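Local coordinates for TerD domain-containing protein (Streptomyces avermitilis, PDB 2QNG), which is of unknown function but binds two calcium ions through a beta-sandwich domain of the TerD family, at residues L35-D40 with T49-V54; L84-K89 with D97-L102. All blocks are in the same frame, centred on the assembly; numbering follows the deposited sequence. Where two conformers were deposited one is given.

Contact 1: residues L35-D40 with T49-V54. With CA (calcium ion), chain C; CA (calcium ion), chain B.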
ATOM      1  N   LEU A  35       5.871  -3.522   4.009  1.00  8.46           N
ATOM      2  CA  LEU A  35       4.773  -4.082   3.229  1.00  8.85           C
ATOM      3  C   LEU A  35       5.383  -4.662   1.946  1.00  8.23           C
ATOM      4  O   LEU A  35       6.040  -3.945   1.208  1.00  8.26           O
ATOM      5  CB  LEU A  35       3.762  -2.975   2.894  1.00 10.30           C
ATOM      6  CG  LEU A  35       2.659  -3.331   1.895  1.00 12.03           C
ATOM      7  CD1 LEU A  35       1.843  -4.600   2.173  1.00 12.89           C
ATOM      8  CD2 LEU A  35       1.716  -2.143   1.771  1.00 13.25           C
ATOM      9  N   ALA A  36       5.159  -5.951   1.691  1.00  7.31           N
ATOM     10  CA  ALA A  36       5.698  -6.584   0.490  1.00  7.70           C
ATOM     11  C   ALA A  36       4.558  -7.126  -0.358  1.00  7.75           C
ATOM     12  O   ALA A  36       3.570  -7.612   0.198  1.00  8.23           O
ATOM     13  CB  ALA A  36       6.633  -7.718   0.900  1.00  8.93           C
ATOM     14  N   VAL A  37       4.705  -7.031  -1.686  1.00  7.98           N
ATOM     15  CA  VAL A  37       3.660  -7.479  -2.614  1.00  8.36           C
ATOM     16  C   VAL A  37       4.328  -8.315  -3.694  1.00  8.44           C
ATOM     17  O   VAL A  37       5.434  -7.995  -4.137  1.00  7.87           O
ATOM     18  CB  VAL A  37       2.907  -6.257  -3.194  1.00  8.56           C
ATOM     19  CG1 VAL A  37       1.848  -6.675  -4.223  1.00  9.68           C
ATOM     20  CG2 VAL A  37       2.249  -5.505  -2.054  1.00 10.87           C
ATOM     21  N   LYS A  38       3.646  -9.388  -4.095  1.00  8.30           N
ATOM     22  CA  LYS A  38       4.136 -10.277  -5.146  0.50  8.53           C
ATOM     23  C   LYS A  38       3.016 -10.609  -6.115  1.00  8.23           C
ATOM     24  O   LYS A  38       1.830 -10.559  -5.755  1.00  8.89           O
ATOM     25  CB  LYS A  38       4.705 -11.580  -4.559  0.50  9.75           C
ATOM     26  CG  LYS A  38       3.631 -12.599  -4.150  0.50 11.36           C
ATOM     27  CD  LYS A  38       4.129 -13.597  -3.107  0.50 15.20           C
ATOM     28  CE  LYS A  38       4.969 -14.699  -3.700  0.50 17.30           C
ATOM     29  NZ  LYS A  38       5.939 -15.249  -2.689  0.50 18.51           N
ATOM     30  N   TRP A  39       3.399 -10.942  -7.339  1.00  7.43           N
ATOM     31  CA  TRP A  39       2.480 -11.456  -8.340  1.00  8.50           C
ATOM     32  C   TRP A  39       3.295 -12.134  -9.424  1.00  8.27           C
ATOM     33  O   TRP A  39       4.532 -12.028  -9.465  1.00  8.61           O
ATOM     34  CB  TRP A  39       1.562 -10.360  -8.918  1.00  8.57           C
ATOM     35  CG  TRP A  39       2.247  -9.301  -9.704  1.00  7.50           C
ATOM     36  CD1 TRP A  39       2.294  -9.205 -11.071  1.00  8.64           C
ATOM     37  CD2 TRP A  39       2.999  -8.173  -9.199  1.00  7.06           C
ATOM     38  NE1 TRP A  39       2.998  -8.075 -11.450  1.00  9.98           N
ATOM     39  CE2 TRP A  39       3.427  -7.420 -10.316  1.00  8.28           C
ATOM     40  CE3 TRP A  39       3.287  -7.689  -7.921  1.00  7.92           C
ATOM     41  CZ2 TRP A  39       4.174  -6.248 -10.191  1.00  9.19           C
ATOM     42  CZ3 TRP A  39       4.033  -6.517  -7.792  1.00  9.10           C
ATOM     43  CH2 TRP A  39       4.477  -5.811  -8.921  1.00  8.04           C
ATOM     44  N   ASP A  40       2.597 -12.853 -10.296  1.00  9.29           N
ATOM     45  CA  ASP A  40       3.215 -13.510 -11.440  1.00  9.64           C
ATOM     46  C   ASP A  40       2.895 -12.711 -12.704  1.00  9.85           C
ATOM     47  O   ASP A  40       1.862 -12.040 -12.779  1.00 10.36           O
ATOM     48  CB  ASP A  40       2.684 -14.934 -11.569  1.00 10.65           C
ATOM     49  CG  ASP A  40       3.149 -15.856 -10.441  1.00 11.65           C
ATOM     50  OD1 ASP A  40       4.150 -15.529  -9.745  1.00 12.92           O
ATOM     51  OD2 ASP A  40       2.516 -16.923 -10.245  1.00 15.77           O
ATOM     52  N   THR A  49       1.353  -6.966 -16.261  1.00 11.19           N
ATOM     53  CA  THR A  49       0.660  -6.743 -15.003  1.00 10.45           C
ATOM     54  C   THR A  49       1.612  -5.952 -14.096  1.00  9.25           C
ATOM     55  O   THR A  49       2.732  -6.432 -13.805  1.00  9.74           O
ATOM     56  CB  THR A  49       0.327  -8.064 -14.311  1.00 10.77           C
ATOM     57  OG1 THR A  49      -0.549  -8.832 -15.134  1.00 11.06           O
ATOM     58  CG2 THR A  49      -0.337  -7.821 -12.986  1.00 10.20           C
ATOM     59  N   ASP A  50       1.181  -4.772 -13.629  1.00  9.87           N
ATOM     60  CA  ASP A  50       2.041  -3.900 -12.829  1.00  9.68           C
ATOM     61  C   ASP A  50       1.232  -3.451 -11.625  1.00  9.38           C
ATOM     62  O   ASP A  50       0.258  -2.721 -11.775  1.00 10.36           O
ATOM     63  CB  ASP A  50       2.448  -2.693 -13.698  1.00 10.48           C
ATOM     64  CG  ASP A  50       3.383  -1.727 -12.977  1.00 11.03           C
ATOM     65  OD1 ASP A  50       3.814  -2.024 -11.820  1.00 11.28           O
ATOM     66  OD2 ASP A  50       3.673  -0.658 -13.572  1.00 12.64           O
ATOM     67  N   LEU A  51       1.613  -3.936 -10.450  1.00  8.59           N
ATOM     68  CA  LEU A  51       1.054  -3.485  -9.189  1.00  8.45           C
ATOM     69  C   LEU A  51       2.019  -2.490  -8.576  1.00  8.00           C
ATOM     70  O   LEU A  51       3.243  -2.673  -8.701  1.00  8.88           O
ATOM     71  CB  LEU A  51       0.827  -4.663  -8.211  1.00  9.29           C
ATOM     72  CG  LEU A  51      -0.438  -5.528  -8.438  1.00 10.34           C
ATOM     73  CD1 LEU A  51      -0.580  -6.101  -9.865  1.00 10.65           C
ATOM     74  CD2 LEU A  51      -0.502  -6.642  -7.401  1.00  9.54           C
ATOM     75  N   ASP A  52       1.478  -1.461  -7.922  1.00  8.14           N
ATOM     76  CA  ASP A  52       2.317  -0.502  -7.214  1.00  7.56           C
ATOM     77  C   ASP A  52       1.841  -0.364  -5.782  1.00  8.10           C
ATOM     78  O   ASP A  52       0.642  -0.233  -5.532  1.00  9.58           O
ATOM     79  CB  ASP A  52       2.227   0.883  -7.855  1.00  9.92           C
ATOM     80  CG  ASP A  52       2.930   0.964  -9.206  1.00  9.65           C
ATOM     81  OD1 ASP A  52       3.824   0.173  -9.507  1.00 12.59           O
ATOM     82  OD2 ASP A  52       2.609   1.881  -9.981  1.00 14.58           O
ATOM     83  N   ILE A  53       2.792  -0.343  -4.840  1.00  8.33           N
ATOM     84  CA  ILE A  53       2.480  -0.021  -3.446  1.00  8.69           C
ATOM     85  C   ILE A  53       2.450   1.506  -3.314  1.00  8.71           C
ATOM     86  O   ILE A  53       3.310   2.213  -3.867  1.00  9.85           O
ATOM     87  CB  ILE A  53       3.538  -0.593  -2.493  1.00  8.77           C
ATOM     88  CG1 ILE A  53       3.637  -2.112  -2.651  1.00  9.42           C
ATOM     89  CG2 ILE A  53       3.191  -0.215  -1.068  1.00  9.61           C
ATOM     90  CD1 ILE A  53       4.778  -2.730  -1.844  1.00 11.66           C
ATOM     91  N   VAL A  54       1.448   1.984  -2.579  1.00  9.10           N
ATOM     92  CA  VAL A  54       1.367   3.419  -2.301  0.50  9.76           C
ATOM     93  C   VAL A  54       1.013   3.622  -0.838  1.00  9.87           C
ATOM     94  O   VAL A  54       0.260   2.847  -0.241  1.00 10.37           O
ATOM     95  CB  VAL A  54       0.378   4.168  -3.255  0.50 11.05           C
ATOM     96  CG1 VAL A  54      -0.963   3.547  -3.188  0.50 11.63           C
ATOM     97  CG2 VAL A  54       0.297   5.658  -2.908  0.50 11.45           C
TER
HETATM   98 CA    CA C 202       4.995  -1.697  -9.859  1.00 10.15          CA
HETATM   99 CA    CA B 201       6.868 -12.132  -9.142  1.00  7.76          CA
HETATM  100  O   HOH W   1      -0.636 -11.356 -13.850  1.00 11.56           O
HETATM  101  O   HOH W   2       6.517 -14.267 -10.151  1.00  9.12           O
HETATM  102  O   HOH W   3       6.619 -13.354  -7.149  1.00  9.14           O
HETATM  103  O   HOH W   4       6.580  -0.070 -10.403  1.00 15.50           O
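The indole of W39 lies across the T49-L51 backbone, with L51 CB over one face of its six-membered ring, 3.8 Å from the centroid and 14° off the normal, a CH-pi contact. T49 O sits at the pyrrole edge and takes the indole N-H, NE1 to O 2.9 Å, with the donor well above the carbonyl plane and the N-H bent to 145°. Beside that bond the methyl CG2 of T49 packs on W39 CD1 at 3.5 Å, while OG1 turns to S42. The indole CG stands between the backbone N and the carbonyl carbon of W39 (chi1 66°), the turn that lays the ring over L51 and brings NE1 to T49 O. A tryptophan suits the place because its broad face lies on L51 while its N-H, bonded to T49 O, resists turning of the ring. With an alanine here, T49 O would probably lose its indole donor and a gap would open over L51. Further along, branched aliphatic residues suit the buried layer between the strands: V37 CG2 meets I53 CG1 at 3.7 Å, V37 CG1 faces L51 CD2, and the tip of L35 slides past I53 CG2. W39 O binds one calcium, completed by G91, G93, D97 and two waters; D50 OD1, L51 O and D52 OD1 bind the other. The segments 35-40 and 51-54 run antiparallel, axes 8.3 Å apart at closest approach; their strands belong to different sheets, and the facing side chains form part of the core of a beta sandwich, with calcium sites at one end.

Contact 2: residues L84-K89 with D97-L102. With CA (calcium ion), chain C; CA (calcium ion), chain B.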
ATOM      1  N   LEU A  84      10.086   3.288  -0.812  1.00  8.57           N
ATOM      2  CA  LEU A  84       9.969   2.081  -1.586  1.00  9.33           C
ATOM      3  C   LEU A  84      11.377   1.476  -1.683  1.00 10.98           C
ATOM      4  O   LEU A  84      12.341   2.160  -2.051  1.00 12.25           O
ATOM      5  CB  LEU A  84       9.367   2.394  -2.962  1.00 10.48           C
ATOM      6  CG  LEU A  84       8.957   1.218  -3.831  1.00 12.42           C
ATOM      7  CD1 LEU A  84       7.741   0.529  -3.260  1.00 12.22           C
ATOM      8  CD2 LEU A  84       8.670   1.746  -5.211  1.00 12.86           C
ATOM      9  N   ASN A  85      11.501   0.211  -1.311  1.00 10.80           N
ATOM     10  CA  ASN A  85      12.813  -0.474  -1.342  1.00 12.24           C
ATOM     11  C   ASN A  85      13.086  -1.038  -2.728  1.00 13.38           C
ATOM     12  O   ASN A  85      14.232  -1.053  -3.194  1.00 15.33           O
ATOM     13  CB  ASN A  85      12.854  -1.599  -0.292  1.00 12.13           C
ATOM     14  CG  ASN A  85      12.462  -1.095   1.089  1.00 13.58           C
ATOM     15  OD1 ASN A  85      11.339  -1.273   1.523  1.00 14.29           O
ATOM     16  ND2 ASN A  85      13.356  -0.389   1.733  1.00 18.62           N
ATOM     17  N   ARG A  86      12.037  -1.513  -3.386  1.00 13.87           N
ATOM     18  CA  ARG A  86      12.189  -2.035  -4.718  1.00 14.36           C
ATOM     19  C   ARG A  86      10.834  -2.106  -5.372  1.00 12.73           C
ATOM     20  O   ARG A  86       9.811  -2.145  -4.684  1.00 11.36           O
ATOM     21  CB  ARG A  86      12.904  -3.372  -4.690  1.00 17.51           C
ATOM     22  CG  ARG A  86      12.075  -4.473  -4.177  1.00 18.85           C
ATOM     23  CD  ARG A  86      12.195  -5.642  -5.164  1.00 24.46           C
ATOM     24  NE  ARG A  86      12.073  -6.955  -4.548  1.00 24.52           N
ATOM     25  CZ  ARG A  86      12.646  -7.313  -3.396  1.00 26.01           C
ATOM     26  NH1 ARG A  86      13.414  -6.457  -2.732  1.00 27.50           N
ATOM     27  NH2 ARG A  86      12.458  -8.543  -2.919  1.00 23.12           N
ATOM     28  N   ASP A  87      10.843  -2.057  -6.700  1.00 11.93           N
ATOM     29  CA  ASP A  87       9.618  -2.107  -7.480  1.00 12.06           C
ATOM     30  C   ASP A  87       9.706  -3.161  -8.555  1.00 11.34           C
ATOM     31  O   ASP A  87      10.788  -3.719  -8.807  1.00 11.88           O
ATOM     32  CB  ASP A  87       9.280  -0.740  -8.094  1.00 14.48           C
ATOM     33  CG  ASP A  87       9.941  -0.501  -9.440  1.00 15.75           C
ATOM     34  OD1 ASP A  87      11.140  -0.835  -9.631  1.00 15.60           O
ATOM     35  OD2 ASP A  87       9.258   0.056 -10.335  1.00 20.41           O
ATOM     36  N   SER A  88       8.563  -3.386  -9.209  1.00  9.85           N
ATOM     37  CA  SER A  88       8.529  -4.199 -10.422  1.00 10.21           C
ATOM     38  C   SER A  88       7.413  -3.677 -11.291  1.00 10.99           C
ATOM     39  O   SER A  88       6.331  -3.359 -10.790  1.00 11.55           O
ATOM     40  CB  SER A  88       8.195  -5.644 -10.062  1.00 10.34           C
ATOM     41  OG  SER A  88       8.080  -6.428 -11.233  1.00 11.69           O
ATOM     42  N   LYS A  89       7.651  -3.624 -12.596  1.00 11.03           N
ATOM     43  CA  LYS A  89       6.613  -3.196 -13.536  1.00 11.96           C
ATOM     44  C   LYS A  89       5.966  -4.358 -14.253  1.00 11.19           C
ATOM     45  O   LYS A  89       5.121  -4.162 -15.114  1.00 11.47           O
ATOM     46  CB  LYS A  89       7.156  -2.136 -14.511  1.00 14.80           C
ATOM     47  CG  LYS A  89       7.600  -0.868 -13.745  1.00 19.29           C
ATOM     48  CD  LYS A  89       7.644   0.390 -14.560  1.00 22.91           C
ATOM     49  CE  LYS A  89       8.067   1.578 -13.695  1.00 22.35           C
ATOM     50  NZ  LYS A  89       9.369   1.370 -12.968  1.00 25.87           N
ATOM     51  N   ASP A  97       8.049  -8.866  -5.144  1.00  8.29           N
ATOM     52  CA  ASP A  97       8.345  -8.017  -6.297  1.00  8.01           C
ATOM     53  C   ASP A  97       8.457  -6.541  -5.947  1.00  8.50           C
ATOM     54  O   ASP A  97       9.224  -5.814  -6.580  1.00  9.73           O
ATOM     55  CB  ASP A  97       7.273  -8.190  -7.378  1.00  8.02           C
ATOM     56  CG  ASP A  97       7.223  -9.600  -7.906  1.00  6.89           C
ATOM     57  OD1 ASP A  97       8.216 -10.057  -8.529  1.00  8.64           O
ATOM     58  OD2 ASP A  97       6.200 -10.272  -7.722  1.00  8.74           O
ATOM     59  N   GLU A  98       7.716  -6.099  -4.936  0.50  8.43           N
ATOM     60  CA  GLU A  98       7.755  -4.692  -4.561  0.50  8.97           C
ATOM     61  C   GLU A  98       7.611  -4.615  -3.051  0.50  8.47           C
ATOM     62  O   GLU A  98       6.793  -5.316  -2.458  0.50  8.28           O
ATOM     63  CB  GLU A  98       6.648  -3.949  -5.319  0.50 10.21           C
ATOM     64  CG  GLU A  98       6.630  -2.429  -5.182  0.50 10.35           C
ATOM     65  CD  GLU A  98       5.954  -1.736  -6.376  0.50  9.53           C
ATOM     66  OE1 GLU A  98       6.120  -2.170  -7.545  0.50 10.26           O
ATOM     67  OE2 GLU A  98       5.273  -0.721  -6.147  0.50  9.82           O
ATOM     68  N   VAL A  99       8.462  -3.797  -2.430  1.00  8.53           N
ATOM     69  CA  VAL A  99       8.573  -3.743  -0.981  1.00  8.80           C
ATOM     70  C   VAL A  99       8.666  -2.288  -0.571  1.00  8.25           C
ATOM     71  O   VAL A  99       9.416  -1.529  -1.174  1.00  8.62           O
ATOM     72  CB  VAL A  99       9.829  -4.507  -0.471  1.00 10.10           C
ATOM     73  CG1 VAL A  99       9.893  -4.483   1.049  1.00 11.33           C
ATOM     74  CG2 VAL A  99       9.853  -5.961  -1.000  1.00 10.77           C
HETATM   75  N   MSE A 100       7.895  -1.923   0.453  1.00  8.05           N
HETATM   76  CA  MSE A 100       7.970  -0.569   1.018  0.50  8.45           C
HETATM   77  C   MSE A 100       8.189  -0.629   2.511  1.00  8.00           C
HETATM   78  O   MSE A 100       7.663  -1.497   3.189  1.00  8.58           O
HETATM   79  CB  MSE A 100       6.692   0.214   0.730  0.50  8.32           C
HETATM   80  CG  MSE A 100       6.686   1.608   1.341  0.50  8.13           C
HETATM   81 SE   MSE A 100       5.053   2.602   0.931  0.50 14.19          SE
HETATM   82  CE  MSE A 100       5.311   2.953  -0.998  0.50  9.22           C
ATOM     83  N   THR A 101       8.997   0.303   3.000  1.00  7.60           N
ATOM     84  CA  THR A 101       9.279   0.423   4.425  1.00  7.50           C
ATOM     85  C   THR A 101       8.655   1.702   4.990  1.00  6.90           C
ATOM     86  O   THR A 101       8.751   2.764   4.368  1.00  7.81           O
ATOM     87  CB  THR A 101      10.786   0.468   4.627  1.00  8.36           C
ATOM     88  OG1 THR A 101      11.352  -0.756   4.132  1.00 11.16           O
ATOM     89  CG2 THR A 101      11.170   0.611   6.104  1.00  9.99           C
ATOM     90  N   LEU A 102       7.996   1.572   6.154  1.00  7.67           N
ATOM     91  CA  LEU A 102       7.410   2.720   6.829  1.00  8.22           C
ATOM     92  C   LEU A 102       7.992   2.819   8.226  1.00  8.05           C
ATOM     93  O   LEU A 102       7.692   2.000   9.078  1.00  7.72           O
ATOM     94  CB  LEU A 102       5.884   2.579   6.889  1.00  8.73           C
ATOM     95  CG  LEU A 102       5.256   2.368   5.486  1.00 10.60           C
ATOM     96  CD1 LEU A 102       4.998   0.895   5.171  1.00 12.02           C
ATOM     97  CD2 LEU A 102       3.971   3.139   5.399  1.00 12.08           C
TER
HETATM   98 CA    CA C 202       4.995  -1.697  -9.859  1.00 10.15          CA
HETATM   99 CA    CA B 201       6.868 -12.132  -9.142  1.00  7.76          CA
HETATM  100  O   HOH W   4       6.580  -0.070 -10.403  1.00 15.50           O
HETATM  101  O   HOH W   3       6.619 -13.354  -7.149  1.00  9.14           O
HETATM  102  O   HOH W   2       6.517 -14.267 -10.151  1.00  9.12           O
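With CG of E98 anti to the backbone N (chi1 -173°) and the chain extended beyond it, the carboxylate reaches back over D87 to S88. There E98 OE1 receives the N-H of S88, N to OE1 3.2 Å, on its anti side and also binds a calcium ion at 2.6 Å; S88 O joins the same ion, and E98 OE2 is held by the amide of I53. A glutamate suits this place because its length carries the charge from the strand to the metal. R86 starts differently, its CG between the backbone N and the carbonyl carbon (chi1 73°), and bends at chi2 and chi3, which puts V99 CG2 over the centre of one guanidinium face, 3.9 Å above its plane, while the polar end is held by W96. L84 CD1 packs against E98 CG and the CE methyl of selenomethionine M100.

Between these side chains the strands pair antiparallel through a classic beta bulge. V99 O takes N85 N at 2.7 Å and, weakly, R86 N, while V99 N returns a bond to R86 O. Just before strand 98-102 begins, D97 grips the second calcium with both carboxylate oxygens, OD1 at 2.5 Å and OD2 at 2.4 Å. D87 OD2 accepts a hydrogen bond from a calcium-bound water and forms a salt bridge with K89 NZ on its syn side. Metal and backbone N-H together probably keep E98 ionised, and the charge of K89 is likely to offset part of the negative charge gathered around this ion.

In the fold
Contacts 1 and 2 lie with their centres about 8 Å apart and share both calcium ions. They join directly, since strand 33-40 sits beside 98-102 in one sheet: V37 N probably bonds E98 O, and L35 N probably bonds M100 O, each at 2.8 Å. Contact 1 then spans from this sheet to the facing one, whereas contact 2 extends the first sheet to its edge strand 82-86. Each ion draws ligands from both contacts. One takes three residues from contact 1 and two from contact 2, with D50 OD1 3.0 Å from S88 O; the other takes one from each, besides G91 and G93 in the loop between 84-89 and 97-102.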